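Side-chain contacts in DR2417 (Deinococcus radiodurans, PDB 4XWW), which degrades RNA from the 5' end as a metallo-beta-lactamase-type exonuclease with a two-metal site, and possibly also cuts RNA internally: residues A333-R336 / G337-V340; E222-I225 / A226-E230; R251-N254 / I255-A259; D470-N473 / L474-E477; V358-L361 / Y362-G365. All blocks are in the same frame, centred on the assembly; numbering follows the deposited sequence.

Interaction 1 of 5, residues A333-R336 / G337-V340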
loop_
_atom_site.group_PDB
_atom_site.type_symbol
_atom_site.label_atom_id
_atom_site.label_comp_id
_atom_site.label_asym_id
_atom_site.label_seq_id
_atom_site.Cartn_x
_atom_site.Cartn_y
_atom_site.Cartn_z
ATOM N N ALA A 333 -14.839 -23.159 -9.385
ATOM C CA ALA A 333 -15.295 -21.873 -9.893
ATOM C C ALA A 333 -16.298 -21.218 -8.947
ATOM O O ALA A 333 -17.320 -21.811 -8.616
ATOM C CB ALA A 333 -15.908 -22.047 -11.274
ATOM N N LEU A 334 -16.001 -19.989 -8.521
ATOM C CA LEU A 334 -16.921 -19.227 -7.681
ATOM C C LEU A 334 -18.197 -18.869 -8.439
ATOM O O LEU A 334 -18.198 -18.792 -9.672
ATOM C CB LEU A 334 -16.252 -17.950 -7.171
ATOM C CG LEU A 334 -15.080 -18.177 -6.207
ATOM C CD1 LEU A 334 -14.602 -16.871 -5.624
ATOM C CD2 LEU A 334 -15.460 -19.128 -5.091
ATOM N N ARG A 335 -19.281 -18.653 -7.696
ATOM C CA ARG A 335 -20.561 -18.252 -8.295
ATOM C C ARG A 335 -21.426 -17.504 -7.281
ATOM O O ARG A 335 -21.194 -17.596 -6.064
ATOM C CB ARG A 335 -21.315 -19.475 -8.840
ATOM C CG ARG A 335 -21.374 -20.682 -7.900
ATOM C CD ARG A 335 -22.225 -21.811 -8.511
ATOM N NE ARG A 335 -21.812 -23.144 -8.060
ATOM C CZ ARG A 335 -22.277 -23.751 -6.973
ATOM N NH1 ARG A 335 -23.176 -23.152 -6.203
ATOM N NH2 ARG A 335 -21.856 -24.969 -6.657
ATOM N N ARG A 336 -22.423 -16.773 -7.778
ATOM C CA ARG A 336 -23.384 -16.107 -6.900
ATOM C C ARG A 336 -23.992 -17.106 -5.940
ATOM O O ARG A 336 -24.465 -18.149 -6.369
ATOM C CB ARG A 336 -24.502 -15.451 -7.697
ATOM C CG ARG A 336 -24.277 -14.012 -8.007
ATOM C CD ARG A 336 -25.339 -13.441 -8.938
ATOM N NE ARG A 336 -24.671 -12.711 -10.007
ATOM C CZ ARG A 336 -24.117 -11.519 -9.840
ATOM N NH1 ARG A 336 -24.181 -10.924 -8.658
ATOM N NH2 ARG A 336 -23.517 -10.916 -10.856
ATOM N N GLY A 337 -24.002 -16.777 -4.652
ATOM C CA GLY A 337 -24.501 -17.690 -3.645
ATOM C C GLY A 337 -23.390 -18.187 -2.739
ATOM O O GLY A 337 -23.629 -18.486 -1.573
ATOM N N ASP A 338 -22.178 -18.288 -3.279
ATOM C CA ASP A 338 -20.999 -18.579 -2.455
ATOM C C ASP A 338 -20.740 -17.484 -1.432
ATOM O O ASP A 338 -21.016 -16.304 -1.677
ATOM C CB ASP A 338 -19.733 -18.744 -3.319
ATOM C CG ASP A 338 -19.743 -20.020 -4.163
ATOM O OD1 ASP A 338 -20.470 -20.966 -3.804
ATOM O OD2 ASP A 338 -19.053 -20.075 -5.207
ATOM N N THR A 339 -20.176 -17.880 -0.295
ATOM C CA THR A 339 -19.689 -16.938 0.704
ATOM C C THR A 339 -18.176 -17.052 0.812
ATOM O O THR A 339 -17.645 -18.153 0.977
ATOM C CB THR A 339 -20.346 -17.191 2.081
ATOM O OG1 THR A 339 -21.773 -17.085 1.941
ATOM C CG2 THR A 339 -19.877 -16.170 3.106
ATOM N N VAL A 340 -17.485 -15.918 0.720
ATOM C CA VAL A 340 -16.038 -15.909 0.950
ATOM C C VAL A 340 -15.719 -15.094 2.189
ATOM O O VAL A 340 -16.132 -13.937 2.320
ATOM C CB VAL A 340 -15.263 -15.363 -0.248
ATOM C CG1 VAL A 340 -13.758 -15.181 0.126
ATOM C CG2 VAL A 340 -15.424 -16.311 -1.409
#
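Asp-338 folds back onto Arg-335 across a type II beta turn, Arg-335 to Asp-338, which leads into strand 339-342 of the beta-CASP domain. Two hydrogen bonds close the turn. The backbone N of Asp-338 reaches Arg-335 O at 3.0 Å. In return, Arg-335 N donates to Asp-338 OD2 at 2.9 Å, meeting the oxygen from above the carboxylate plane. Asp-338 CG is anti to the carbonyl carbon (chi1 -70°), which puts the carboxylate beside Arg-335 N. Gly-337 takes the third place of the turn with a positive phi of 112°. The same OD2 rests against Leu-334, 3.4 Å from its CA and 3.7 Å from its CD2.

The charged ends look outward for their main partners. Asp-338 OD2 also forms a salt bridge with Arg-239, whose NH2 binds Ala-333 O as well. Arg-335 NH1 pairs with Asp-303. The Arg-335 guanidinium has Asp-338 OD1 over one face, but no N-H points at that oxygen. The buried carboxylate is thus held by backbone and arginine together. Leu-334 and Val-340 join Phe-241 and Leu-361 in the apolar layer between sheet and helix. Leu-334 CD1 stands 4.3 Å from Val-340 CG2.

Interaction 2 of 5, residues E222-I225 / A226-E230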
loop_
_atom_site.group_PDB
_atom_site.type_symbol
_atom_site.label_atom_id
_atom_site.label_comp_id
_atom_site.label_asym_id
_atom_site.label_seq_id
_atom_site.Cartn_x
_atom_site.Cartn_y
_atom_site.Cartn_z
ATOM N N GLU A 222 -9.302 -15.612 20.462
ATOM C CA GLU A 222 -9.680 -16.556 19.409
ATOM C C GLU A 222 -11.017 -17.240 19.709
ATOM O O GLU A 222 -11.726 -17.655 18.785
ATOM C CB GLU A 222 -8.604 -17.600 19.170
ATOM C CG GLU A 222 -7.375 -17.058 18.457
ATOM C CD GLU A 222 -7.639 -16.602 17.023
ATOM O OE1 GLU A 222 -8.502 -17.199 16.341
ATOM O OE2 GLU A 222 -6.961 -15.654 16.572
ATOM N N ALA A 223 -11.403 -17.321 20.980
ATOM C CA ALA A 223 -12.676 -17.963 21.275
ATOM C C ALA A 223 -13.835 -17.091 20.773
ATOM O O ALA A 223 -14.837 -17.609 20.295
ATOM C CB ALA A 223 -12.809 -18.268 22.776
ATOM N N GLU A 224 -13.678 -15.772 20.855
ATOM C CA GLU A 224 -14.702 -14.864 20.355
ATOM C C GLU A 224 -14.771 -14.913 18.833
ATOM O O GLU A 224 -15.853 -14.936 18.255
ATOM C CB GLU A 224 -14.436 -13.423 20.803
ATOM C CG GLU A 224 -15.575 -12.497 20.406
ATOM C CD GLU A 224 -15.164 -11.045 20.289
ATOM O OE1 GLU A 224 -14.199 -10.637 20.966
ATOM O OE2 GLU A 224 -15.822 -10.316 19.520
ATOM N N ILE A 225 -13.608 -14.915 18.184
ATOM C CA ILE A 225 -13.579 -15.023 16.721
ATOM C C ILE A 225 -14.242 -16.336 16.275
ATOM O O ILE A 225 -14.985 -16.344 15.309
ATOM C CB ILE A 225 -12.134 -14.962 16.166
ATOM C CG1 ILE A 225 -11.421 -13.689 16.639
ATOM C CG2 ILE A 225 -12.134 -15.088 14.626
ATOM C CD1 ILE A 225 -12.185 -12.384 16.389
ATOM N N ALA A 226 -13.980 -17.439 16.976
ATOM C CA ALA A 226 -14.610 -18.722 16.630
ATOM C C ALA A 226 -16.133 -18.654 16.760
ATOM O O ALA A 226 -16.865 -19.158 15.892
ATOM C CB ALA A 226 -14.042 -19.851 17.513
ATOM N N ARG A 227 -16.610 -18.033 17.838
ATOM C CA ARG A 227 -18.052 -17.841 18.021
ATOM C C ARG A 227 -18.644 -17.020 16.874
ATOM O O ARG A 227 -19.715 -17.342 16.326
ATOM C CB ARG A 227 -18.346 -17.152 19.358
ATOM C CG ARG A 227 -18.228 -18.067 20.570
ATOM C CD ARG A 227 -18.850 -17.414 21.799
ATOM N NE ARG A 227 -18.122 -16.214 22.201
ATOM C CZ ARG A 227 -17.055 -16.231 22.991
ATOM N NH1 ARG A 227 -16.602 -17.389 23.463
ATOM N NH2 ARG A 227 -16.440 -15.100 23.304
ATOM N N ASN A 228 -17.943 -15.957 16.508
ATOM C CA ASN A 228 -18.403 -15.098 15.422
ATOM C C ASN A 228 -18.452 -15.834 14.078
ATOM O O ASN A 228 -19.415 -15.675 13.300
ATOM C CB ASN A 228 -17.509 -13.861 15.317
ATOM C CG ASN A 228 -17.663 -12.933 16.507
ATOM O OD1 ASN A 228 -18.543 -13.128 17.341
ATOM N ND2 ASN A 228 -16.828 -11.890 16.570
ATOM N N LEU A 229 -17.410 -16.623 13.809
ATOM C CA LEU A 229 -17.354 -17.409 12.580
ATOM C C LEU A 229 -18.481 -18.428 12.552
ATOM O O LEU A 229 -19.105 -18.613 11.517
ATOM C CB LEU A 229 -15.992 -18.095 12.410
ATOM C CG LEU A 229 -14.875 -17.139 11.962
ATOM C CD1 LEU A 229 -13.506 -17.837 12.084
ATOM C CD2 LEU A 229 -15.125 -16.612 10.514
ATOM N N GLU A 230 -18.755 -19.083 13.681
ATOM C CA GLU A 230 -19.816 -20.082 13.675
ATOM C C GLU A 230 -21.174 -19.439 13.400
ATOM O O GLU A 230 -21.992 -20.000 12.663
ATOM C CB GLU A 230 -19.849 -20.867 14.998
ATOM C CG GLU A 230 -20.879 -22.010 14.970
ATOM C CD GLU A 230 -20.627 -23.071 16.029
ATOM O OE1 GLU A 230 -19.981 -22.755 17.045
ATOM O OE2 GLU A 230 -21.058 -24.224 15.821
#
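Glu-224 has its CG anti to the backbone N (chi1 -174°), while Asn-228 has its CG anti to the carbonyl carbon (chi1 -68°). These torsions bring carboxylate and amide together one turn apart on helix 222-234. The two planes stand almost at right angles, 82° apart. Asn-228 ND2 donates only weakly to Glu-224 OE2, at 3.5 Å. Its stronger partner is the backbone O of Arg-375, whose side chain also makes a weak, long ion pair with Glu-224 OE2.

Arg-227 bends at chi3 and curls back over the first turn. One face of its guanidinium lies over Ala-223 O and over Glu-224 CA, with NH2 3.4 Å from that CA. The carboxylate of Glu-224 is nearly parallel to this group, but the charged atoms stay apart, with OE1 5.5 Å from NH2. The arginine therefore lies against the helix backbone instead of pairing with Glu-224.

Regular backbone bonds hold the turn, such as Leu-229 N to Ile-225 O at 2.9 Å. The buried side meets helix 249-261 and the loop carrying Ala-378, a predicted substrate-binding residue. On that side Ile-225 CG2 packs on Leu-229 CD1 at 4.0 Å.

Interaction 3 of 5, residues R251-N254 / I255-A259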
loop_
_atom_site.group_PDB
_atom_site.type_symbol
_atom_site.label_atom_id
_atom_site.label_comp_id
_atom_site.label_asym_id
_atom_site.label_seq_id
_atom_site.Cartn_x
_atom_site.Cartn_y
_atom_site.Cartn_z
ATOM N N ARG A 251 -7.057 -20.901 14.951
ATOM C CA ARG A 251 -8.140 -20.449 14.064
ATOM C C ARG A 251 -8.680 -21.591 13.198
ATOM O O ARG A 251 -9.899 -21.830 13.135
ATOM C CB ARG A 251 -7.630 -19.307 13.183
ATOM C CG ARG A 251 -8.680 -18.625 12.258
ATOM C CD ARG A 251 -9.511 -17.551 12.974
ATOM N NE ARG A 251 -8.693 -16.588 13.701
ATOM C CZ ARG A 251 -8.104 -15.514 13.176
ATOM N NH1 ARG A 251 -8.265 -15.208 11.874
ATOM N NH2 ARG A 251 -7.378 -14.727 13.975
ATOM N N ILE A 252 -7.777 -22.291 12.523
ATOM C CA ILE A 252 -8.192 -23.363 11.633
ATOM C C ILE A 252 -8.823 -24.516 12.417
ATOM O O ILE A 252 -9.846 -25.055 12.008
ATOM C CB ILE A 252 -7.020 -23.866 10.784
ATOM C CG1 ILE A 252 -6.555 -22.729 9.863
ATOM C CG2 ILE A 252 -7.458 -25.051 9.953
ATOM C CD1 ILE A 252 -5.236 -22.986 9.136
ATOM N N GLN A 253 -8.240 -24.892 13.548
ATOM C CA GLN A 253 -8.835 -25.979 14.331
ATOM C C GLN A 253 -10.252 -25.606 14.767
ATOM O O GLN A 253 -11.183 -26.409 14.663
ATOM C CB GLN A 253 -8.000 -26.314 15.568
ATOM C CG GLN A 253 -8.660 -27.376 16.455
ATOM C CD GLN A 253 -8.653 -28.763 15.824
ATOM O OE1 GLN A 253 -7.674 -29.167 15.195
ATOM N NE2 GLN A 253 -9.736 -29.514 16.022
ATOM N N ASN A 254 -10.419 -24.381 15.242
ATOM C CA ASN A 254 -11.752 -23.944 15.656
ATOM C C ASN A 254 -12.735 -23.951 14.482
ATOM O O ASN A 254 -13.907 -24.272 14.655
ATOM C CB ASN A 254 -11.673 -22.560 16.310
ATOM C CG ASN A 254 -10.957 -22.590 17.658
ATOM O OD1 ASN A 254 -10.927 -23.620 18.344
ATOM N ND2 ASN A 254 -10.406 -21.449 18.056
ATOM N N ILE A 255 -12.246 -23.658 13.281
ATOM C CA ILE A 255 -13.090 -23.739 12.092
ATOM C C ILE A 255 -13.446 -25.203 11.777
ATOM O O ILE A 255 -14.576 -25.505 11.393
ATOM C CB ILE A 255 -12.401 -23.068 10.883
ATOM C CG1 ILE A 255 -12.307 -21.555 11.131
ATOM C CG2 ILE A 255 -13.103 -23.444 9.563
ATOM C CD1 ILE A 255 -11.245 -20.889 10.277
ATOM N N LEU A 256 -12.492 -26.111 11.950
ATOM C CA LEU A 256 -12.782 -27.533 11.737
ATOM C C LEU A 256 -13.903 -27.988 12.660
ATOM O O LEU A 256 -14.830 -28.687 12.245
ATOM C CB LEU A 256 -11.542 -28.398 11.962
ATOM C CG LEU A 256 -10.329 -28.046 11.102
ATOM C CD1 LEU A 256 -9.200 -29.078 11.336
ATOM C CD2 LEU A 256 -10.685 -27.948 9.627
ATOM N N ASP A 257 -13.826 -27.560 13.915
ATOM C CA ASP A 257 -14.811 -28.002 14.886
ATOM C C ASP A 257 -16.182 -27.381 14.627
ATOM O O ASP A 257 -17.193 -28.076 14.692
ATOM C CB ASP A 257 -14.328 -27.702 16.303
ATOM C CG ASP A 257 -13.181 -28.622 16.732
ATOM O OD1 ASP A 257 -13.195 -29.820 16.372
ATOM O OD2 ASP A 257 -12.250 -28.138 17.399
ATOM N N LEU A 258 -16.238 -26.090 14.307
ATOM C CA LEU A 258 -17.543 -25.496 14.006
ATOM C C LEU A 258 -18.118 -26.050 12.712
ATOM O O LEU A 258 -19.331 -26.178 12.585
ATOM C CB LEU A 258 -17.472 -23.967 13.938
ATOM C CG LEU A 258 -16.772 -23.291 12.761
ATOM C CD1 LEU A 258 -17.734 -23.046 11.575
ATOM C CD2 LEU A 258 -16.142 -21.991 13.249
ATOM N N ALA A 259 -17.253 -26.395 11.761
ATOM C CA ALA A 259 -17.715 -26.998 10.508
ATOM C C ALA A 259 -18.438 -28.303 10.782
ATOM O O ALA A 259 -19.505 -28.569 10.231
ATOM C CB ALA A 259 -16.548 -27.230 9.552
HETATM O O HOH W 1 -12.339 -25.943 18.610
#
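Ile-255 and Leu-256 pack tightly on the turn before them in helix 249-261. This helix links strands 240-243 and 265-269 of the parallel beta-CASP sheet, in a beta-alpha-beta crossover that passes over strand 306-310. Ile-255 lays its CG1 against Arg-251 O at 3.1 Å. Its CD1 crosses the Arg-251 side chain at a slant, 4.0 Å from Arg-251 CG. Leu-256 sets its CG 3.2 Å from Ile-252 O. Its side chain, like that of Ile-252, turns to strand 265-269, where Val-266 and Met-268 cover them. Leu-258 packs on Ile-233 and Glu-230 of helix 222-234.

Arg-251 marks the buried, polar end. Its NE makes a salt bridge with Glu-222. Its NH1 binds Ser-343 and His-377, a predicted substrate-binding residue. It is thus a likely second-shell support for that part of the substrate pocket.

The partly exposed side, around Asp-257, is polar and more loosely joined. Gln-253 bends at chi2 (71°), which turns its amide along the helix toward Asp-257. NE2 donates to Asp-257 OD2 at 3.2 Å in a nearly straight bond. The oxygen lies in the amide plane, but the donor stands above the carboxylate plane. Gln-253 OE1 takes the backbone N of Asn-287, so both ends of the amide are used. Asn-254 sends ND2 to Val-182 O. Its other end meets a water that links the two halves of the contact, 2.7 Å from Asn-254 OD1. The 2.5 Å from this water to Asp-257 OD2 is short enough to be doubtful in its exact value.

Interaction 4 of 5, residues D470-N473 / L474-E477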
loop_
_atom_site.group_PDB
_atom_site.type_symbol
_atom_site.label_atom_id
_atom_site.label_comp_id
_atom_site.label_asym_id
_atom_site.label_seq_id
_atom_site.Cartn_x
_atom_site.Cartn_y
_atom_site.Cartn_z
ATOM N N ASP A 470 18.435 0.705 -10.031
ATOM C CA ASP A 470 18.320 0.563 -11.470
ATOM C C ASP A 470 16.932 0.034 -11.824
ATOM O O ASP A 470 16.292 0.543 -12.742
ATOM C CB ASP A 470 19.414 -0.362 -12.018
ATOM C CG ASP A 470 20.809 0.251 -11.920
ATOM O OD1 ASP A 470 20.917 1.460 -11.619
ATOM O OD2 ASP A 470 21.798 -0.472 -12.156
ATOM N N ARG A 471 16.460 -0.970 -11.085
ATOM C CA ARG A 471 15.110 -1.505 -11.295
ATOM C C ARG A 471 14.033 -0.423 -11.156
ATOM O O ARG A 471 13.091 -0.376 -11.962
ATOM C CB ARG A 471 14.824 -2.665 -10.325
ATOM C CG ARG A 471 15.516 -3.974 -10.718
ATOM C CD ARG A 471 15.221 -5.115 -9.745
ATOM N NE ARG A 471 16.032 -6.291 -10.063
ATOM C CZ ARG A 471 16.050 -7.413 -9.350
ATOM N NH1 ARG A 471 15.297 -7.529 -8.265
ATOM N NH2 ARG A 471 16.827 -8.422 -9.731
ATOM N N VAL A 472 14.177 0.457 -10.165
ATOM C CA VAL A 472 13.196 1.520 -9.959
ATOM C C VAL A 472 13.157 2.428 -11.174
ATOM O O VAL A 472 12.095 2.680 -11.750
ATOM C CB VAL A 472 13.495 2.377 -8.714
ATOM C CG1 VAL A 472 12.419 3.451 -8.550
ATOM C CG2 VAL A 472 13.578 1.512 -7.462
ATOM N N ASN A 473 14.331 2.907 -11.563
ATOM C CA ASN A 473 14.448 3.802 -12.702
ATOM C C ASN A 473 13.841 3.187 -13.953
ATOM O O ASN A 473 13.093 3.846 -14.669
ATOM C CB ASN A 473 15.908 4.173 -12.932
ATOM C CG ASN A 473 16.410 5.171 -11.916
ATOM O OD1 ASN A 473 15.656 6.026 -11.454
ATOM N ND2 ASN A 473 17.684 5.067 -11.555
ATOM N N LEU A 474 14.130 1.914 -14.196
ATOM C CA LEU A 474 13.538 1.222 -15.333
ATOM C C LEU A 474 12.017 1.148 -15.214
ATOM O O LEU A 474 11.303 1.368 -16.189
ATOM C CB LEU A 474 14.118 -0.183 -15.468
ATOM C CG LEU A 474 15.613 -0.207 -15.784
ATOM C CD1 LEU A 474 16.143 -1.634 -15.886
ATOM C CD2 LEU A 474 15.871 0.564 -17.066
ATOM N N SER A 475 11.529 0.841 -14.014
ATOM C CA SER A 475 10.094 0.704 -13.778
ATOM C C SER A 475 9.343 1.988 -14.078
ATOM O O SER A 475 8.204 1.964 -14.538
ATOM C CB SER A 475 9.826 0.309 -12.333
ATOM O OG SER A 475 10.050 1.403 -11.460
ATOM N N GLN A 476 9.990 3.110 -13.785
ATOM C CA GLN A 476 9.361 4.409 -13.901
ATOM C C GLN A 476 9.438 4.976 -15.309
ATOM O O GLN A 476 8.425 5.366 -15.898
ATOM C CB GLN A 476 10.016 5.386 -12.931
ATOM C CG GLN A 476 9.952 4.940 -11.496
ATOM C CD GLN A 476 8.536 4.953 -10.985
ATOM O OE1 GLN A 476 7.883 3.914 -10.885
ATOM N NE2 GLN A 476 8.034 6.143 -10.690
ATOM N N GLU A 477 10.653 5.033 -15.839
ATOM C CA GLU A 477 10.912 5.827 -17.031
ATOM C C GLU A 477 11.117 4.987 -18.284
ATOM O O GLU A 477 11.180 5.528 -19.389
ATOM C CB GLU A 477 12.131 6.721 -16.795
ATOM C CG GLU A 477 11.977 7.683 -15.622
ATOM C CD GLU A 477 11.040 8.841 -15.923
ATOM O OE1 GLU A 477 10.665 9.013 -17.100
ATOM O OE2 GLU A 477 10.684 9.584 -14.981
#
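Ser-475 turns its hydroxyl back onto the carbonyl of Val-472 in helix 465-477, at the subunit interface of the C-terminal domain. OG sits between the backbone N and the carbonyl carbon (chi1 73°), which directs it at the preceding turn. The modelled Ser-475 OG to Val-472 O distance of 2.4 Å is very short, so its exact value is doubtful. Val-472 O accepts Gln-476 N at 3.0 Å; the hydroxyl is a second donor only as modelled. Asn-473 O has two donors. It takes Glu-477 N at 3.0 Å and, weakly, Gln-476 N at 3.3 Å. Val-472 CG1 and Gln-476 CG run side by side, 4.1 Å apart.

The Arg-471 side chain is extended, and all three guanidinium nitrogens have partners. NH1 binds Met-58 O, and NH2 forms a salt bridge with Asp-456. NE binds Gly-498 O of the second subunit. Asp-456 and Gly-59 are manganese ligands in this structure. Glu-477 OE1 accepts the backbone N of Asn-550, and its side chain comes about 4 Å from a bound manganese.

Leu-474 packs on Leu-474 of the second subunit. Ser-475, its hydroxyl as modelled turned to its own helix, packs on Ser-475 of that subunit. The Arg-471 hydrogen bond adds to these dimer contacts. The arginine links the manganese site to the second subunit, and its charge is probably balanced in part by Asp-456.

Interaction 5 of 5, residues V358-L361 / Y362-G365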
loop_
_atom_site.group_PDB
_atom_site.type_symbol
_atom_site.label_atom_id
_atom_site.label_comp_id
_atom_site.label_asym_id
_atom_site.label_seq_id
_atom_site.Cartn_x
_atom_site.Cartn_y
_atom_site.Cartn_z
ATOM N N VAL A 358 -10.934 -8.409 -3.236
ATOM C CA VAL A 358 -12.262 -8.126 -2.699
ATOM C C VAL A 358 -13.188 -7.608 -3.799
ATOM O O VAL A 358 -14.321 -8.076 -3.943
ATOM C CB VAL A 358 -12.188 -7.133 -1.526
ATOM C CG1 VAL A 358 -13.587 -6.565 -1.197
ATOM C CG2 VAL A 358 -11.594 -7.848 -0.307
ATOM N N ASN A 359 -12.720 -6.655 -4.601
ATOM C CA ASN A 359 -13.568 -6.151 -5.675
ATOM C C ASN A 359 -13.908 -7.211 -6.726
ATOM O O ASN A 359 -15.019 -7.220 -7.257
ATOM C CB ASN A 359 -12.924 -4.925 -6.343
ATOM C CG ASN A 359 -13.170 -3.660 -5.552
ATOM O OD1 ASN A 359 -14.304 -3.351 -5.228
ATOM N ND2 ASN A 359 -12.107 -2.962 -5.177
ATOM N N ARG A 360 -12.975 -8.111 -7.025
ATOM C CA ARG A 360 -13.289 -9.175 -7.968
ATOM C C ARG A 360 -14.336 -10.125 -7.390
ATOM O O ARG A 360 -15.212 -10.594 -8.129
ATOM C CB ARG A 360 -12.042 -9.961 -8.374
ATOM C CG ARG A 360 -11.000 -9.147 -9.150
ATOM C CD ARG A 360 -11.415 -8.875 -10.576
ATOM N NE ARG A 360 -10.634 -7.783 -11.155
ATOM C CZ ARG A 360 -10.950 -6.494 -11.039
ATOM N NH1 ARG A 360 -12.035 -6.134 -10.363
ATOM N NH2 ARG A 360 -10.183 -5.564 -11.595
ATOM N N LEU A 361 -14.225 -10.429 -6.095
ATOM C CA LEU A 361 -15.233 -11.253 -5.440
ATOM C C LEU A 361 -16.613 -10.597 -5.536
ATOM O O LEU A 361 -17.582 -11.262 -5.892
ATOM C CB LEU A 361 -14.857 -11.515 -3.976
ATOM C CG LEU A 361 -13.593 -12.345 -3.824
ATOM C CD1 LEU A 361 -13.126 -12.361 -2.343
ATOM C CD2 LEU A 361 -13.817 -13.774 -4.345
ATOM N N TYR A 362 -16.696 -9.292 -5.261
ATOM C CA TYR A 362 -17.973 -8.584 -5.365
ATOM C C TYR A 362 -18.534 -8.657 -6.781
ATOM O O TYR A 362 -19.741 -8.796 -6.969
ATOM C CB TYR A 362 -17.845 -7.103 -4.942
ATOM C CG TYR A 362 -18.013 -6.864 -3.461
ATOM C CD1 TYR A 362 -19.277 -6.828 -2.877
ATOM C CD2 TYR A 362 -16.905 -6.687 -2.641
ATOM C CE1 TYR A 362 -19.439 -6.608 -1.525
ATOM C CE2 TYR A 362 -17.055 -6.477 -1.277
ATOM C CZ TYR A 362 -18.319 -6.441 -0.728
ATOM O OH TYR A 362 -18.456 -6.227 0.619
ATOM N N GLU A 363 -17.663 -8.567 -7.783
ATOM C CA GLU A 363 -18.138 -8.584 -9.157
ATOM C C GLU A 363 -18.635 -9.967 -9.567
ATOM O O GLU A 363 -19.546 -10.076 -10.397
ATOM C CB GLU A 363 -17.048 -8.074 -10.106
ATOM C CG GLU A 363 -16.809 -6.580 -9.927
ATOM C CD GLU A 363 -15.977 -5.964 -11.028
ATOM O OE1 GLU A 363 -14.799 -6.353 -11.159
ATOM O OE2 GLU A 363 -16.507 -5.088 -11.751
ATOM N N ILE A 364 -18.065 -11.018 -8.974
ATOM C CA ILE A 364 -18.564 -12.364 -9.254
ATOM C C ILE A 364 -19.957 -12.500 -8.655
ATOM O O ILE A 364 -20.836 -13.154 -9.235
ATOM C CB ILE A 364 -17.618 -13.456 -8.698
ATOM C CG1 ILE A 364 -16.323 -13.494 -9.516
ATOM C CG2 ILE A 364 -18.284 -14.841 -8.742
ATOM C CD1 ILE A 364 -15.250 -14.425 -8.942
ATOM N N GLY A 365 -20.150 -11.861 -7.508
ATOM C CA GLY A 365 -21.433 -11.867 -6.829
ATOM C C GLY A 365 -21.477 -12.741 -5.593
ATOM O O GLY A 365 -22.547 -13.037 -5.067
#
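Tyr-362 presents a ring edge to Val-358, one turn earlier in helix 351-364. CG1 of the valine lies in the ring plane, 3.5 Å from CE2. Val-358 O sits at the same edge, 3.2 Å from CD2. The two side chains run alongside each other and point the same way. Val-368 of the same chain and Arg-407 of the second subunit also pack on the tyrosine side chain.

The other flat pair is Arg-360 and Glu-363. Their planes are 43° apart. NH1 meets OE1 at 2.9 Å in a salt bridge. Arg-360 bends at chi2 (-74°), which carries its guanidinium toward Glu-363.

The helix forms the crossover of a beta-alpha-beta unit between strands 339-342 and 367-369. Leu-361 faces that sheet. Gly-365, the first residue after the helix, has a positive phi, and its N still bonds to Leu-361 O at 3.1 Å.

Polar ends on the ring side reach the dimer interface. Asn-359 binds Arg-407 and Glu-405 of the second subunit. Val-358 CG1 and O meet one edge of the Tyr-362 ring while the hydroxyl bonds to Tyr-370 OH and to Asn-411 of the second subunit, which probably limits how the ring can turn.

In the fold
Along the chain the order is interaction 2, 3, 1, 5, 4. Interactions 2 and 3 lie on adjoining helices, 222-234 and 249-261, with centres about 9 Å apart, near the bound RNA. Interactions 1 and 5 are equally close and touch through Leu-334 and Leu-361. They lie on strand 339-342 and on helix 351-364, which leads from that strand to 367-369 in the five-stranded parallel sheet. Interaction 3 flanks the same sheet, about 20 Å from interaction 1 between centres. Interaction 4 stands apart in the C-terminal domain, about 32 Å from interaction 5 and 46 Å from interactions 2 and 3. Interactions 4 and 5 both touch the second subunit, so dimer contacts involve two separate regions of the chain.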